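Local coordinates for protein enterotoxin-like toxin X (Staphylococcus aureus, PDB 5U75) that inhibits phagocytosis and killing by human neutrophils, binding several of their surface glycoproteins in a sialic acid-dependent manner, at residues I64-A73 with N153-N163; L85-D96 with L137-T148. One frame throughout, in Å; residues are numbered along the deposited sequence.

Contact 1: I64-A73 with N153-N163; sequences IHLEGTYTVA and NVTFELVKSVN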
# COMPACT_ATOMS: atom_id res chain seq x y z
N ILE A 64 2.60 8.39 7.38
CA ILE A 64 2.47 8.58 5.95
C ILE A 64 1.01 8.35 5.59
O ILE A 64 0.48 7.25 5.77
CB ILE A 64 3.41 7.63 5.20
CG1 ILE A 64 4.86 7.93 5.59
CG2 ILE A 64 3.17 7.69 3.69
CD1 ILE A 64 5.79 6.82 5.21
N HIS A 65 0.35 9.41 5.12
CA HIS A 65 -1.06 9.32 4.78
C HIS A 65 -1.25 8.82 3.35
O HIS A 65 -0.50 9.22 2.45
CB HIS A 65 -1.74 10.67 4.98
CG HIS A 65 -1.74 11.09 6.40
ND1 HIS A 65 -2.70 10.66 7.30
CD2 HIS A 65 -0.86 11.83 7.12
CE1 HIS A 65 -2.43 11.15 8.50
NE2 HIS A 65 -1.32 11.86 8.41
N LEU A 66 -2.20 7.91 3.20
CA LEU A 66 -2.60 7.37 1.90
C LEU A 66 -3.78 8.23 1.45
O LEU A 66 -4.82 8.23 2.11
CB LEU A 66 -2.97 5.90 2.02
CG LEU A 66 -1.78 4.92 2.00
CD1 LEU A 66 -0.70 5.22 3.02
CD2 LEU A 66 -2.30 3.51 2.17
N GLU A 67 -3.59 8.97 0.36
CA GLU A 67 -4.57 9.95 -0.11
C GLU A 67 -4.91 9.63 -1.56
O GLU A 67 -4.09 9.81 -2.45
CB GLU A 67 -3.98 11.36 0.01
CG GLU A 67 -3.56 11.72 1.43
CD GLU A 67 -3.03 13.14 1.54
OE1 GLU A 67 -1.99 13.33 2.21
OE2 GLU A 67 -3.64 14.06 0.95
N GLY A 68 -6.11 9.12 -1.79
CA GLY A 68 -6.46 8.69 -3.13
C GLY A 68 -7.87 8.19 -3.27
O GLY A 68 -8.70 8.37 -2.37
N THR A 69 -8.10 7.53 -4.40
CA THR A 69 -9.39 7.01 -4.75
C THR A 69 -9.31 5.55 -5.21
O THR A 69 -8.33 5.12 -5.83
CB THR A 69 -10.03 7.85 -5.89
OG1 THR A 69 -9.14 7.92 -6.99
CG2 THR A 69 -10.32 9.27 -5.41
N TYR A 70 -10.36 4.82 -4.85
CA TYR A 70 -10.60 3.45 -5.28
C TYR A 70 -12.00 3.48 -5.91
O TYR A 70 -12.98 3.70 -5.22
CB TYR A 70 -10.58 2.51 -4.08
CG TYR A 70 -10.83 1.05 -4.38
CD1 TYR A 70 -10.15 0.40 -5.42
CD2 TYR A 70 -11.71 0.29 -3.62
CE1 TYR A 70 -10.36 -0.94 -5.70
CE2 TYR A 70 -11.91 -1.05 -3.89
CZ TYR A 70 -11.22 -1.66 -4.92
OH TYR A 70 -11.43 -2.97 -5.18
N THR A 71 -12.06 3.29 -7.22
CA THR A 71 -13.31 3.47 -7.97
C THR A 71 -13.75 2.10 -8.42
O THR A 71 -13.01 1.45 -9.14
CB THR A 71 -13.09 4.42 -9.16
OG1 THR A 71 -12.59 5.67 -8.69
CG2 THR A 71 -14.41 4.68 -9.92
N VAL A 72 -14.94 1.67 -7.99
CA VAL A 72 -15.46 0.34 -8.33
C VAL A 72 -16.68 0.52 -9.22
O VAL A 72 -17.65 1.18 -8.82
CB VAL A 72 -15.83 -0.47 -7.09
CG1 VAL A 72 -16.31 -1.86 -7.48
CG2 VAL A 72 -14.62 -0.59 -6.15
N ALA A 73 -16.62 -0.06 -10.42
CA ALA A 73 -17.71 0.04 -11.40
C ALA A 73 -18.20 1.49 -11.56
O ALA A 73 -19.40 1.76 -11.57
CB ALA A 73 -18.85 -0.89 -11.02
N ASN A 153 3.86 11.60 1.13
CA ASN A 153 2.59 10.89 1.25
C ASN A 153 2.54 9.78 0.20
O ASN A 153 3.50 9.60 -0.56
CB ASN A 153 1.38 11.84 1.11
CG ASN A 153 1.21 12.40 -0.30
OD1 ASN A 153 2.01 12.17 -1.19
ND2 ASN A 153 0.11 13.11 -0.50
N VAL A 154 1.43 9.06 0.16
CA VAL A 154 1.19 8.04 -0.85
C VAL A 154 -0.10 8.43 -1.53
O VAL A 154 -1.12 8.61 -0.86
CB VAL A 154 1.08 6.63 -0.24
CG1 VAL A 154 0.57 5.61 -1.27
CG2 VAL A 154 2.42 6.20 0.31
N THR A 155 -0.07 8.60 -2.85
CA THR A 155 -1.28 8.87 -3.58
C THR A 155 -1.67 7.66 -4.41
O THR A 155 -0.85 6.78 -4.68
CB THR A 155 -1.11 10.11 -4.47
OG1 THR A 155 0.05 9.98 -5.29
CG2 THR A 155 -0.97 11.35 -3.61
N PHE A 156 -2.94 7.60 -4.82
CA PHE A 156 -3.36 6.50 -5.68
C PHE A 156 -4.65 6.78 -6.39
O PHE A 156 -5.50 7.51 -5.85
CB PHE A 156 -3.55 5.19 -4.87
CG PHE A 156 -4.49 5.31 -3.71
CD1 PHE A 156 -4.07 5.86 -2.50
CD2 PHE A 156 -5.79 4.86 -3.80
CE1 PHE A 156 -4.94 5.97 -1.42
CE2 PHE A 156 -6.67 4.95 -2.73
CZ PHE A 156 -6.24 5.51 -1.53
N GLU A 157 -4.81 6.17 -7.56
CA GLU A 157 -6.06 6.19 -8.32
C GLU A 157 -6.25 4.78 -8.84
O GLU A 157 -5.70 4.42 -9.89
CB GLU A 157 -5.97 7.16 -9.51
CG GLU A 157 -5.46 8.54 -9.15
CD GLU A 157 -5.29 9.43 -10.37
OE1 GLU A 157 -5.19 8.89 -11.49
OE2 GLU A 157 -5.24 10.66 -10.19
N LEU A 158 -7.00 3.98 -8.09
CA LEU A 158 -7.18 2.59 -8.39
C LEU A 158 -8.61 2.35 -8.89
O LEU A 158 -9.56 3.01 -8.44
CB LEU A 158 -6.89 1.75 -7.16
CG LEU A 158 -5.47 1.93 -6.59
CD1 LEU A 158 -5.30 0.98 -5.42
CD2 LEU A 158 -4.40 1.70 -7.65
N VAL A 159 -8.72 1.40 -9.81
CA VAL A 159 -9.98 1.08 -10.47
C VAL A 159 -10.21 -0.43 -10.44
O VAL A 159 -9.31 -1.21 -10.75
CB VAL A 159 -9.96 1.61 -11.93
CG1 VAL A 159 -11.17 1.09 -12.71
CG2 VAL A 159 -9.93 3.12 -11.93
N LYS A 160 -11.41 -0.83 -10.02
CA LYS A 160 -11.88 -2.19 -10.20
C LYS A 160 -13.14 -2.10 -11.09
O LYS A 160 -14.15 -1.57 -10.69
CB LYS A 160 -12.17 -2.85 -8.86
CG LYS A 160 -12.37 -4.35 -9.00
CD LYS A 160 -12.27 -5.07 -7.66
CE LYS A 160 -13.56 -4.99 -6.87
NZ LYS A 160 -14.60 -5.94 -7.36
N SER A 161 -13.03 -2.63 -12.31
CA SER A 161 -14.06 -2.37 -13.33
C SER A 161 -15.43 -2.94 -13.04
O SER A 161 -16.45 -2.38 -13.47
CB SER A 161 -13.56 -2.85 -14.68
OG SER A 161 -12.44 -2.08 -15.05
N VAL A 162 -15.48 -4.05 -12.32
CA VAL A 162 -16.75 -4.66 -12.01
C VAL A 162 -16.82 -4.99 -10.54
O VAL A 162 -15.80 -5.19 -9.89
CB VAL A 162 -17.00 -5.93 -12.88
CG1 VAL A 162 -17.02 -5.57 -14.36
CG2 VAL A 162 -15.96 -6.99 -12.62
N ASN A 163 -18.04 -5.02 -10.02
CA ASN A 163 -18.29 -5.61 -8.71
C ASN A 163 -18.28 -7.10 -8.81
O ASN A 163 -18.48 -7.66 -9.89
CB ASN A 163 -19.62 -5.14 -8.14
CG ASN A 163 -19.49 -3.81 -7.46
OD1 ASN A 163 -19.85 -2.78 -8.02
ND2 ASN A 163 -18.92 -3.83 -6.25
O HOH W 1 -9.85 5.84 -8.67
O HOH W 2 -7.41 10.10 -6.66
O HOH W 3 -19.67 0.13 -7.41
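F156 of strand 153-160 lays its ring flat against G68 of strand 64-72, with G68 CA 3.5 Å from the ring centroid and only 10° off the ring normal. Having no side chain, G68 lets the ring lie directly over its CA, which points a C-H at the ring face in a CH-pi contact. The ring reaches it because CG stands between the backbone N and the carbonyl carbon (chi1 55°), which folds the ring across to the partner strand, where its CE1 atom also meets L66 CB.

The backbones run parallel, 13° apart. Bonds such as E67 N to V154 O (2.8 Å) and L158 N to T69 O (2.9 Å) are short and straight, but next to G68 the bond from F156 N to E67 O is weak, at 3.4 Å.

On the side of the sheet to which F156 points, apolar side chains meet. L66 lies alongside V154, both pointing the same way, and Y70 CD1 meets L158 CB at 3.9 Å. The OH of Y70 rests on the aliphatic K160 chain, 3.4 Å from K160 CD; that chain bends at its last two torsions and brings NZ to V162 O, with D164 as its salt-bridge partner.

The other side, with T69 and T71, is mostly polar. One water joins T69 OG1, T71 OG1 and L158 O, to which it donates at 2.9 Å.

Both strands are neighbours in the mixed sheet of the beta-grasp domain: strand 75-86 flanks 64-72, strand 118-123 flanks 153-160, and helix 92-104 packs on the apolar face, its H103 meeting F156 edge-to-face.

Contact 2: L85-D96 with L137-T148; sequences LNKEVVTLKELD and LQKNRENVEINT. With NDG (2-acetamido-2-deoxy-alpha-D-glucopyranose), chain B; SIA (N-acetyl-alpha-neuraminic acid), chain C; GAL (beta-D-galactopyranose), chain D.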
# COMPACT_ATOMS: atom_id res chain seq x y z
N LEU A 85 5.36 4.61 10.94
CA LEU A 85 6.62 3.88 10.82
C LEU A 85 7.74 4.54 11.61
O LEU A 85 7.71 5.75 11.84
CB LEU A 85 7.07 3.82 9.36
CG LEU A 85 6.09 3.34 8.29
CD1 LEU A 85 6.75 3.49 6.93
CD2 LEU A 85 5.69 1.91 8.54
N ASN A 86 8.73 3.75 11.98
CA ASN A 86 9.97 4.32 12.51
C ASN A 86 10.76 5.05 11.42
O ASN A 86 10.71 4.65 10.25
CB ASN A 86 10.82 3.23 13.17
CG ASN A 86 10.17 2.69 14.43
OD1 ASN A 86 9.32 3.33 15.03
ND2 ASN A 86 10.56 1.49 14.82
N LYS A 87 11.41 6.14 11.83
CA LYS A 87 12.39 6.84 10.99
C LYS A 87 13.62 5.96 10.80
O LYS A 87 14.37 5.70 11.74
CB LYS A 87 12.81 8.18 11.60
CG LYS A 87 11.78 9.28 11.47
CD LYS A 87 12.23 10.54 12.19
CE LYS A 87 11.11 11.56 12.28
NZ LYS A 87 11.63 12.81 12.92
N GLU A 88 13.81 5.47 9.58
CA GLU A 88 14.95 4.62 9.27
C GLU A 88 14.99 4.37 7.79
O GLU A 88 14.00 4.63 7.10
CB GLU A 88 14.89 3.26 9.99
CG GLU A 88 13.68 2.42 9.64
CD GLU A 88 13.57 1.15 10.47
OE1 GLU A 88 14.53 0.75 11.16
OE2 GLU A 88 12.51 0.54 10.43
N VAL A 89 16.10 3.80 7.33
CA VAL A 89 16.21 3.37 5.93
C VAL A 89 15.66 1.96 5.85
O VAL A 89 16.09 1.06 6.60
CB VAL A 89 17.66 3.48 5.41
CG1 VAL A 89 17.76 3.01 3.98
CG2 VAL A 89 18.14 4.92 5.52
N VAL A 90 14.65 1.79 4.99
CA VAL A 90 13.99 0.51 4.75
C VAL A 90 14.11 0.19 3.25
O VAL A 90 14.60 1.02 2.47
CB VAL A 90 12.49 0.52 5.18
CG1 VAL A 90 12.35 0.90 6.65
CG2 VAL A 90 11.65 1.47 4.32
N THR A 91 13.70 -1.01 2.87
CA THR A 91 13.69 -1.40 1.46
C THR A 91 12.35 -1.07 0.84
O THR A 91 11.31 -0.97 1.53
CB THR A 91 13.99 -2.89 1.23
OG1 THR A 91 12.95 -3.69 1.78
CG2 THR A 91 15.35 -3.29 1.84
N LEU A 92 12.37 -0.90 -0.48
CA LEU A 92 11.14 -0.78 -1.25
C LEU A 92 10.25 -2.03 -1.11
O LEU A 92 9.03 -1.92 -1.09
CB LEU A 92 11.44 -0.43 -2.70
CG LEU A 92 10.23 -0.21 -3.63
CD1 LEU A 92 9.26 0.81 -3.04
CD2 LEU A 92 10.75 0.23 -4.99
N LYS A 93 10.85 -3.22 -0.95
CA LYS A 93 10.04 -4.40 -0.73
C LYS A 93 9.20 -4.22 0.53
O LYS A 93 8.01 -4.52 0.55
CB LYS A 93 10.89 -5.67 -0.63
CG LYS A 93 10.06 -6.93 -0.49
CD LYS A 93 10.94 -8.18 -0.41
CE LYS A 93 10.12 -9.44 -0.48
NZ LYS A 93 10.92 -10.61 -0.01
N GLU A 94 9.85 -3.72 1.57
CA GLU A 94 9.18 -3.49 2.84
C GLU A 94 8.08 -2.42 2.75
O GLU A 94 6.97 -2.62 3.22
CB GLU A 94 10.23 -3.06 3.85
CG GLU A 94 9.76 -3.07 5.27
CD GLU A 94 10.91 -2.86 6.22
OE1 GLU A 94 11.78 -3.75 6.34
OE2 GLU A 94 10.92 -1.79 6.85
N LEU A 95 8.41 -1.29 2.14
CA LEU A 95 7.45 -0.18 2.04
C LEU A 95 6.27 -0.52 1.13
O LEU A 95 5.11 -0.29 1.47
CB LEU A 95 8.19 1.07 1.56
CG LEU A 95 7.52 2.41 1.76
CD1 LEU A 95 7.15 2.63 3.23
CD2 LEU A 95 8.46 3.51 1.25
N ASP A 96 6.59 -1.08 -0.04
CA ASP A 96 5.56 -1.67 -0.93
C ASP A 96 4.62 -2.62 -0.17
O ASP A 96 3.40 -2.53 -0.27
CB ASP A 96 6.24 -2.37 -2.12
CG ASP A 96 5.28 -3.14 -2.99
OD1 ASP A 96 4.44 -2.52 -3.70
OD2 ASP A 96 5.36 -4.38 -2.94
N LEU A 137 5.24 -6.33 -6.99
CA LEU A 137 6.46 -5.55 -7.20
C LEU A 137 7.48 -6.39 -7.96
O LEU A 137 7.68 -7.57 -7.63
CB LEU A 137 7.07 -5.17 -5.85
CG LEU A 137 8.31 -4.29 -5.81
CD1 LEU A 137 8.01 -2.88 -6.27
CD2 LEU A 137 8.89 -4.28 -4.39
N GLN A 138 8.15 -5.78 -8.93
CA GLN A 138 9.20 -6.47 -9.69
C GLN A 138 10.37 -6.81 -8.77
O GLN A 138 10.78 -5.98 -7.93
CB GLN A 138 9.67 -5.62 -10.86
CG GLN A 138 8.57 -5.32 -11.90
CD GLN A 138 7.98 -3.91 -11.75
OE1 GLN A 138 7.61 -3.49 -10.65
NE2 GLN A 138 7.88 -3.19 -12.86
N LYS A 139 10.89 -8.03 -8.90
CA LYS A 139 11.96 -8.52 -8.01
C LYS A 139 13.20 -7.64 -8.02
O LYS A 139 13.80 -7.43 -6.97
CB LYS A 139 12.34 -9.98 -8.35
N ASN A 140 13.55 -7.06 -9.17
CA ASN A 140 14.73 -6.19 -9.27
C ASN A 140 14.63 -4.85 -8.49
O ASN A 140 15.61 -4.11 -8.39
CB ASN A 140 15.18 -5.97 -10.73
CG ASN A 140 14.26 -5.05 -11.54
OD1 ASN A 140 13.38 -4.38 -11.00
ND2 ASN A 140 14.48 -5.00 -12.86
N ARG A 141 13.44 -4.54 -7.97
CA ARG A 141 13.20 -3.33 -7.18
C ARG A 141 13.22 -3.56 -5.67
O ARG A 141 13.15 -2.60 -4.91
CB ARG A 141 11.82 -2.74 -7.54
CG ARG A 141 11.65 -2.52 -9.04
CD ARG A 141 10.25 -2.03 -9.38
NE ARG A 141 9.98 -0.71 -8.80
CZ ARG A 141 8.77 -0.15 -8.74
NH1 ARG A 141 7.70 -0.79 -9.21
NH2 ARG A 141 8.63 1.04 -8.16
N GLU A 142 13.29 -4.82 -5.24
CA GLU A 142 13.12 -5.15 -3.83
C GLU A 142 14.10 -4.50 -2.89
O GLU A 142 13.74 -4.19 -1.76
CB GLU A 142 13.18 -6.65 -3.62
CG GLU A 142 11.95 -7.35 -4.17
CD GLU A 142 12.01 -8.86 -4.05
OE1 GLU A 142 12.99 -9.39 -3.49
OE2 GLU A 142 11.07 -9.50 -4.52
N ASN A 143 15.33 -4.28 -3.34
CA ASN A 143 16.41 -3.80 -2.45
C ASN A 143 16.70 -2.30 -2.49
O ASN A 143 17.66 -1.83 -1.86
CB ASN A 143 17.67 -4.60 -2.75
CG ASN A 143 17.47 -6.10 -2.54
OD1 ASN A 143 16.87 -6.51 -1.56
ND2 ASN A 143 17.96 -6.90 -3.47
N VAL A 144 15.87 -1.54 -3.21
CA VAL A 144 16.04 -0.09 -3.30
C VAL A 144 15.83 0.49 -1.90
O VAL A 144 14.88 0.12 -1.23
CB VAL A 144 15.03 0.52 -4.30
CG1 VAL A 144 15.01 2.06 -4.24
CG2 VAL A 144 15.35 0.05 -5.72
N GLU A 145 16.73 1.37 -1.49
CA GLU A 145 16.76 1.87 -0.12
C GLU A 145 16.08 3.23 -0.03
O GLU A 145 16.37 4.14 -0.80
CB GLU A 145 18.21 1.93 0.38
CG GLU A 145 18.82 0.55 0.58
CD GLU A 145 20.25 0.57 1.11
OE1 GLU A 145 20.79 1.64 1.42
OE2 GLU A 145 20.84 -0.52 1.22
N ILE A 146 15.16 3.33 0.92
CA ILE A 146 14.32 4.52 1.12
C ILE A 146 14.29 4.89 2.60
O ILE A 146 13.94 4.07 3.46
CB ILE A 146 12.86 4.23 0.66
CG1 ILE A 146 12.84 3.93 -0.85
CG2 ILE A 146 11.94 5.40 1.00
CD1 ILE A 146 11.54 3.36 -1.37
N ASN A 147 14.65 6.14 2.90
CA ASN A 147 14.52 6.66 4.25
C ASN A 147 13.07 7.04 4.43
O ASN A 147 12.52 7.86 3.67
CB ASN A 147 15.45 7.86 4.45
CG ASN A 147 15.53 8.31 5.90
OD1 ASN A 147 14.54 8.30 6.63
ND2 ASN A 147 16.72 8.73 6.31
N THR A 148 12.41 6.44 5.42
CA THR A 148 10.97 6.72 5.64
C THR A 148 10.70 8.20 5.94
O THR A 148 9.61 8.67 5.72
CB THR A 148 10.39 5.86 6.80
OG1 THR A 148 11.12 6.14 7.99
CG2 THR A 148 10.48 4.40 6.50
C1 NDG B . 12.16 -4.04 -15.37
C2 NDG B . 10.66 -3.81 -15.45
C3 NDG B . 10.38 -2.31 -15.62
C4 NDG B . 10.96 -1.60 -14.40
C5 NDG B . 12.46 -1.91 -14.27
C6 NDG B . 13.05 -1.34 -12.99
C7 NDG B . 9.01 -5.41 -16.31
C8 NDG B . 8.52 -6.15 -17.53
O5 NDG B . 12.67 -3.33 -14.24
O3 NDG B . 8.96 -2.09 -15.73
O4 NDG B . 10.81 -0.19 -14.52
O6 NDG B . 12.37 -1.98 -11.91
O7 NDG B . 8.45 -5.55 -15.23
N2 NDG B . 10.06 -4.61 -16.51
O1 NDG B . 12.80 -3.54 -16.54
C1 SIA C . 8.95 4.96 -10.77
C2 SIA C . 10.23 4.98 -11.61
C3 SIA C . 10.63 6.40 -12.03
C4 SIA C . 11.10 7.22 -10.84
C5 SIA C . 12.18 6.51 -10.01
C6 SIA C . 11.71 5.10 -9.68
C7 SIA C . 12.69 4.17 -8.96
C8 SIA C . 12.13 2.76 -8.86
C9 SIA C . 12.90 1.93 -7.84
C10 SIA C . 13.68 7.28 -8.24
C11 SIA C . 13.81 8.08 -6.99
N5 SIA C . 12.45 7.26 -8.80
O1A SIA C . 8.05 5.78 -11.03
O1B SIA C . 8.82 4.08 -9.86
O4 SIA C . 11.61 8.49 -11.22
O6 SIA C . 11.32 4.40 -10.86
O7 SIA C . 13.98 4.18 -9.61
O8 SIA C . 10.76 2.78 -8.42
O9 SIA C . 12.60 0.56 -8.04
O10 SIA C . 14.64 6.67 -8.71
C1 GAL D . 10.17 0.46 -13.42
C2 GAL D . 10.48 1.94 -13.57
C3 GAL D . 9.72 2.76 -12.53
C4 GAL D . 8.23 2.42 -12.63
C5 GAL D . 7.98 0.92 -12.50
C6 GAL D . 6.50 0.62 -12.64
O2 GAL D . 11.89 2.18 -13.45
O3 GAL D . 9.98 4.15 -12.75
O4 GAL D . 7.75 2.92 -13.88
O5 GAL D . 8.76 0.21 -13.47
O6 GAL D . 6.22 -0.78 -12.49
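L92 begins helix 92-104 and donates its backbone N to V144 O (2.8 Å), while its CB touches R141 O and its CD1 meets I146 CD1. The neighbouring K93 N bonds to E142 O at 3.2 Å. Two amides of the first helical turn, which lack acceptors within their own helix, are thus supplied by the loop opposite; a third, E94 N, is taken by the N-cap T91 OG1.

Before the helix, strands 89-91 and 145-147 pair antiparallel. V90 and I146 exchange both backbone bonds, each 2.8 Å. Next along, T148 is gripped twice: its N donates to E88 O and its OG1 to N86 O (2.7 Å). With OG1 set between its own backbone N and carbonyl carbon (chi1 58°), the hydroxyl faces the 86-88 backbone.

R141 turns to the bound glycan. NE donates to O9 of the sialic acid (3.0 Å) and NH2 to its O8 (2.8 Å), the latter nitrogen also serving T130 O, while NH1 goes to Q138 OE1, in the guanidinium plane. L137 CD1 and galactose C5 lie on opposite faces of that group, both offset toward the rim. Q138 NE2 donates a hydrogen bond to galactose O6 (2.9 Å), and N140 both donates to and accepts from the N-acetylglucosamine.

The bonds to Q138 and T130 probably limit the rotation of R141 and orient it for the sialic acid, consistent with recognition of sialyl Lewis X.

Both contacts are partly buried, on opposite sides of the chain's centre. Contact 1 joins two central strands of the mixed sheet, one face against helix 92-104 and the other carrying water; contact 2 holds that same helix by its first turn and carries the sugar-facing surface. They meet where I64 CD1 packs on L85 CD1, since strands 61-72 and 75-86 are sheet neighbours, and strand 145-147 leads on into 151-160. Along the chain, contact 2 is nested inside the loop that contact 1 closes. Each has an apolar side; they differ in that contact 1 is a long parallel ladder, whereas contact 2 combines a short antiparallel pair with helix-start bonds and glycan-binding groups.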